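Side-chain contact in surface presentation of antigens protein SpaO (Shigella flexneri, PDB 4TT9), which is required for secretion of the Ipa invasins and for host-cell invasion, the chain here being its C-terminal SpoA domain, related to FliN of the flagellar C-ring: residues V54-K57 against L62-H65. Numbering follows the deposited sequence.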
loop_
_atom_site.group_PDB
_atom_site.type_symbol
_atom_site.label_atom_id
_atom_site.label_comp_id
_atom_site.label_asym_id
_atom_site.label_seq_id
_atom_site.Cartn_x
_atom_site.Cartn_y
_atom_site.Cartn_z
ATOM N N VAL B 54 1.632 4.589 -6.321
ATOM C CA VAL B 54 1.473 4.335 -4.893
ATOM C C VAL B 54 1.186 5.649 -4.199
ATOM O O VAL B 54 1.839 6.661 -4.476
ATOM C CB VAL B 54 2.753 3.779 -4.288
ATOM C CG1 VAL B 54 2.472 3.176 -2.930
ATOM C CG2 VAL B 54 3.347 2.749 -5.215
ATOM N N ASN B 55 0.200 5.635 -3.306
ATOM C CA ASN B 55 -0.150 6.804 -2.505
ATOM C C ASN B 55 0.540 6.736 -1.171
ATOM O O ASN B 55 0.474 5.716 -0.485
ATOM C CB ASN B 55 -1.656 6.859 -2.272
ATOM C CG ASN B 55 -2.414 7.195 -3.519
ATOM O OD1 ASN B 55 -1.835 7.663 -4.490
ATOM N ND2 ASN B 55 -3.716 6.978 -3.501
ATOM N N ILE B 56 1.208 7.813 -0.790
ATOM C CA ILE B 56 1.909 7.801 0.479
ATOM C C ILE B 56 1.098 8.593 1.486
ATOM O O ILE B 56 0.774 9.758 1.252
ATOM C CB ILE B 56 3.328 8.348 0.343
ATOM C CG1 ILE B 56 3.979 7.754 -0.908
ATOM C CG2 ILE B 56 4.149 8.035 1.596
ATOM C CD1 ILE B 56 5.375 8.254 -1.201
ATOM N N LYS B 57 0.755 7.937 2.592
ATOM C CA LYS B 57 -0.085 8.528 3.614
ATOM C C LYS B 57 0.675 8.610 4.920
ATOM O O LYS B 57 1.434 7.705 5.257
ATOM C CB LYS B 57 -1.349 7.697 3.826
ATOM C CG LYS B 57 -2.420 7.855 2.759
ATOM C CD LYS B 57 -3.715 7.228 3.252
ATOM C CE LYS B 57 -4.886 7.527 2.343
ATOM N NZ LYS B 57 -6.118 6.828 2.817
ATOM N N LEU B 62 -2.950 12.102 2.973
ATOM C CA LEU B 62 -2.253 12.021 1.694
ATOM C C LEU B 62 -1.151 13.050 1.634
ATOM O O LEU B 62 -1.421 14.247 1.575
ATOM C CB LEU B 62 -3.218 12.308 0.545
ATOM C CG LEU B 62 -2.716 11.987 -0.870
ATOM C CD1 LEU B 62 -2.607 10.485 -1.047
ATOM C CD2 LEU B 62 -3.586 12.592 -1.962
ATOM N N VAL B 63 0.093 12.597 1.620
ATOM C CA VAL B 63 1.204 13.528 1.572
ATOM C C VAL B 63 1.985 13.422 0.275
ATOM O O VAL B 63 2.928 14.173 0.063
ATOM C CB VAL B 63 2.152 13.297 2.740
ATOM C CG1 VAL B 63 1.491 13.688 4.030
ATOM C CG2 VAL B 63 2.547 11.850 2.791
ATOM N N GLY B 64 1.608 12.490 -0.593
ATOM C CA GLY B 64 2.312 12.342 -1.856
ATOM C C GLY B 64 2.043 11.038 -2.566
ATOM O O GLY B 64 1.177 10.269 -2.161
ATOM N N HIS B 65 2.796 10.794 -3.633
ATOM C CA HIS B 65 2.623 9.611 -4.469
ATOM C C HIS B 65 3.977 9.099 -4.920
ATOM O O HIS B 65 4.875 9.884 -5.204
ATOM C CB HIS B 65 1.778 9.952 -5.694
ATOM C CG HIS B 65 0.485 10.632 -5.365
ATOM N ND1 HIS B 65 -0.711 9.949 -5.271
ATOM C CD2 HIS B 65 0.196 11.930 -5.113
ATOM C CE1 HIS B 65 -1.680 10.802 -4.976
ATOM N NE2 HIS B 65 -1.153 12.009 -4.873
#
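Ile56 O accepts two backbone N-H groups from the opposite strand, which is the evidence for a classic beta bulge in this hairpin. Val63 N donates the stronger bond, 2.9 Å to Ile56 O and nearly straight at 166°. Gly64 N reaches Ile56 O only weakly, at 3.4 Å. Val63 and Gly64 thus both face Ile56, and the pairing slips by one residue before Lys57 meets Leu62. The return bond, from Ile56 N to Gly64 O at 2.8 Å, completes the antiparallel hydrogen-bonded pair.

At the neighbouring non-hydrogen-bonded pair, Asn55 and His65 share one face; both hold CG beside the backbone N and anti to the carbonyl carbon, and they run alongside each other in the same direction, OD1 near ND1. His65 ND1 donates to Asn55 OD1 at 2.7 Å, but the N-H···O angle of 132° shows a bent bond. The amide and imidazole planes stand 80° apart, and the donor sits above the carbonyl plane of Asn55. On this same face, Leu62 CD1 lies 3.9 Å from Asn55 CB, while Lys57 turns its amine to a salt bridge with Glu27 on strand 18-31.

On the Ile56 side the contacts are apolar: Ile56 CG2 lies 4.3 Å from CG2 of Val63, whose side chain leaves the bulge to the side, and Trp82 touches both residues. The backbone angles of Gly64 would jam a CB against the preceding carbonyl oxygen. The chemistry therefore implies a bulge held mainly by the Val63 N bond and accommodated by glycine; the Asn55-His65 face mixes a side-chain hydrogen bond with Leu62 packing, whereas Ile56 also packs on Phe44 of the second subunit, consistent with a place at the subunit interface.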